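Local coordinates for Non-structural polyprotein (Sindbis virus, PDB 4GUA) that is cut by its own nsP2 cysteine protease into the separate nsP2 and nsP3 proteins, which probably serve viral RNA replication, at residues Ala141-Pro147 and Arg234-Gln239. Numbering follows the deposited sequence.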
loop_
_atom_site.group_PDB
_atom_site.type_symbol
_atom_site.label_atom_id
_atom_site.label_comp_id
_atom_site.label_asym_id
_atom_site.label_seq_id
_atom_site.Cartn_x
_atom_site.Cartn_y
_atom_site.Cartn_z
ATOM N N ALA A 141 -2.865 -13.340 -24.626
ATOM C CA ALA A 141 -2.068 -12.802 -23.534
ATOM C C ALA A 141 -1.484 -11.429 -23.876
ATOM O O ALA A 141 -0.944 -10.745 -23.011
ATOM C CB ALA A 141 -0.949 -13.774 -23.185
ATOM N N GLN A 142 -1.611 -11.018 -25.133
ATOM C CA GLN A 142 -0.981 -9.785 -25.597
ATOM C C GLN A 142 -1.901 -8.571 -25.563
ATOM O O GLN A 142 -1.507 -7.481 -25.980
ATOM C CB GLN A 142 -0.443 -9.992 -27.009
ATOM C CG GLN A 142 0.667 -11.019 -27.055
ATOM C CD GLN A 142 1.096 -11.352 -28.457
ATOM O OE1 GLN A 142 1.565 -10.491 -29.197
ATOM N NE2 GLN A 142 0.952 -12.613 -28.830
ATOM N N HIS A 143 -3.113 -8.761 -25.047
ATOM C CA HIS A 143 -4.111 -7.705 -25.014
ATOM C C HIS A 143 -4.732 -7.562 -23.633
ATOM O O HIS A 143 -4.557 -8.426 -22.781
ATOM C CB HIS A 143 -5.186 -8.000 -26.053
ATOM C CG HIS A 143 -4.680 -7.931 -27.459
ATOM N ND1 HIS A 143 -4.982 -6.890 -28.309
ATOM C CD2 HIS A 143 -3.870 -8.762 -28.155
ATOM C CE1 HIS A 143 -4.390 -7.089 -29.472
ATOM N NE2 HIS A 143 -3.705 -8.216 -29.404
ATOM N N ASN A 144 -5.458 -6.464 -23.415
ATOM C CA ASN A 144 -5.959 -6.129 -22.086
ATOM C C ASN A 144 -4.834 -6.249 -21.051
ATOM O O ASN A 144 -4.985 -6.913 -20.022
ATOM C CB ASN A 144 -7.145 -7.014 -21.716
ATOM C CG ASN A 144 -8.435 -6.561 -22.375
ATOM O OD1 ASN A 144 -8.451 -5.585 -23.121
ATOM N ND2 ASN A 144 -9.528 -7.278 -22.106
ATOM N N LEU A 145 -3.714 -5.587 -21.347
ATOM C CA LEU A 145 -2.513 -5.635 -20.518
ATOM C C LEU A 145 -2.641 -4.844 -19.211
ATOM O O LEU A 145 -2.002 -5.177 -18.216
ATOM C CB LEU A 145 -1.298 -5.153 -21.328
ATOM C CG LEU A 145 -0.995 -5.976 -22.595
ATOM C CD1 LEU A 145 0.143 -5.393 -23.390
ATOM C CD2 LEU A 145 -0.671 -7.410 -22.253
ATOM N N VAL A 146 -3.454 -3.797 -19.203
ATOM C CA VAL A 146 -3.690 -3.063 -17.967
ATOM C C VAL A 146 -5.184 -3.048 -17.677
ATOM O O VAL A 146 -5.997 -2.782 -18.566
ATOM C CB VAL A 146 -3.187 -1.602 -18.073
ATOM C CG1 VAL A 146 -3.297 -0.904 -16.739
ATOM C CG2 VAL A 146 -1.752 -1.556 -18.556
ATOM N N PRO A 147 -5.558 -3.309 -16.421
ATOM C CA PRO A 147 -6.973 -3.242 -16.046
ATOM C C PRO A 147 -7.423 -1.790 -16.008
ATOM O O PRO A 147 -6.758 -0.983 -15.358
ATOM C CB PRO A 147 -6.987 -3.856 -14.648
ATOM C CG PRO A 147 -5.651 -3.511 -14.099
ATOM C CD PRO A 147 -4.691 -3.562 -15.258
ATOM N N ARG A 234 7.289 -10.242 -20.635
ATOM C CA ARG A 234 6.664 -10.683 -21.872
ATOM C C ARG A 234 6.103 -9.525 -22.678
ATOM O O ARG A 234 6.764 -9.017 -23.582
ATOM C CB ARG A 234 5.535 -11.676 -21.570
ATOM C CG ARG A 234 6.004 -12.946 -20.925
ATOM C CD ARG A 234 4.955 -13.518 -19.981
ATOM N NE ARG A 234 3.755 -13.971 -20.676
ATOM C CZ ARG A 234 2.569 -14.146 -20.098
ATOM N NH1 ARG A 234 2.404 -13.900 -18.804
ATOM N NH2 ARG A 234 1.535 -14.562 -20.821
ATOM N N ASN A 235 4.884 -9.111 -22.345
ATOM C CA ASN A 235 4.206 -8.043 -23.078
ATOM C C ASN A 235 4.065 -6.691 -22.381
ATOM O O ASN A 235 3.643 -5.718 -22.993
ATOM C CB ASN A 235 2.841 -8.556 -23.519
ATOM C CG ASN A 235 2.956 -9.800 -24.357
ATOM O OD1 ASN A 235 3.615 -9.792 -25.392
ATOM N ND2 ASN A 235 2.379 -10.894 -23.886
ATOM N N HIS A 236 4.422 -6.609 -21.110
ATOM C CA HIS A 236 4.131 -5.391 -20.374
ATOM C C HIS A 236 4.605 -5.445 -18.922
ATOM O O HIS A 236 4.788 -6.527 -18.350
ATOM C CB HIS A 236 2.621 -5.150 -20.404
ATOM C CG HIS A 236 2.240 -3.716 -20.219
ATOM N ND1 HIS A 236 2.265 -3.102 -18.989
ATOM C CD2 HIS A 236 1.841 -2.772 -21.103
ATOM C CE1 HIS A 236 1.891 -1.842 -19.116
ATOM N NE2 HIS A 236 1.628 -1.617 -20.390
ATOM N N HIS A 237 4.793 -4.260 -18.346
ATOM C CA HIS A 237 5.263 -4.114 -16.980
ATOM C C HIS A 237 4.227 -4.674 -16.013
ATOM O O HIS A 237 4.533 -5.516 -15.178
ATOM C CB HIS A 237 5.532 -2.643 -16.674
ATOM C CG HIS A 237 6.206 -2.413 -15.357
ATOM N ND1 HIS A 237 6.552 -1.158 -14.899
ATOM C CD2 HIS A 237 6.607 -3.284 -14.398
ATOM C CE1 HIS A 237 7.127 -1.261 -13.717
ATOM N NE2 HIS A 237 7.175 -2.540 -13.390
ATOM N N PHE A 238 3.005 -4.169 -16.095
ATOM C CA PHE A 238 1.902 -4.743 -15.339
ATOM C C PHE A 238 1.886 -6.266 -15.420
ATOM O O PHE A 238 1.712 -6.939 -14.400
ATOM C CB PHE A 238 0.561 -4.198 -15.833
ATOM C CG PHE A 238 -0.575 -4.508 -14.908
ATOM C CD1 PHE A 238 -1.283 -5.699 -15.029
ATOM C CD2 PHE A 238 -0.908 -3.635 -13.886
ATOM C CE1 PHE A 238 -2.326 -5.997 -14.161
ATOM C CE2 PHE A 238 -1.945 -3.923 -13.017
ATOM C CZ PHE A 238 -2.654 -5.109 -13.152
ATOM N N GLN A 239 2.083 -6.814 -16.617
ATOM C CA GLN A 239 2.063 -8.263 -16.791
ATOM C C GLN A 239 3.219 -8.907 -16.054
ATOM O O GLN A 239 3.100 -10.014 -15.549
ATOM C CB GLN A 239 2.129 -8.647 -18.267
ATOM C CG GLN A 239 1.998 -10.140 -18.518
ATOM C CD GLN A 239 1.667 -10.455 -19.966
ATOM O OE1 GLN A 239 2.510 -10.308 -20.852
ATOM N NE2 GLN A 239 0.435 -10.889 -20.213
#
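Gln239 NE2 donates to Ala141 O over 3.1 Å, meeting a lone pair in the carbonyl plane. The amide is held at its other end too: Gln239 OE1 takes the backbone N of Asn235 at 3.0 Å, with a weak bond from Asn235 ND2, so the amide is fixed in rotation and ties both segments together. Gln239 CD lies over one face of the Arg234 guanidinium, toward its rim; Arg234 NH1 forms a salt bridge with Asp243. Apolar contact follows along the loop. The fork of Leu145 sets CD1 against His236 CD2 (3.9 Å) and CD2 against Asn235 CB (3.9 Å), while Val146 CG2 touches His236 CE1 at 3.7 Å. His236 is the N-cap of helix 237-257: Phe238 N comes in at the ring edge, in plane, and gives ND1 a weak bond. A chi1 of -167°, CG anti to the backbone N, carries the Phe238 ring back to the loop, where Pro147 CD sits over one face, 3.5 Å from the centroid, in a CH-pi contact. The protease loop between strands 136-137 and 151-152 thus meets the methyltransferase-like domain, where helix 237-257 follows sheet strand 224-227; helix 52-64 touches Pro147, Phe238 and Gln239.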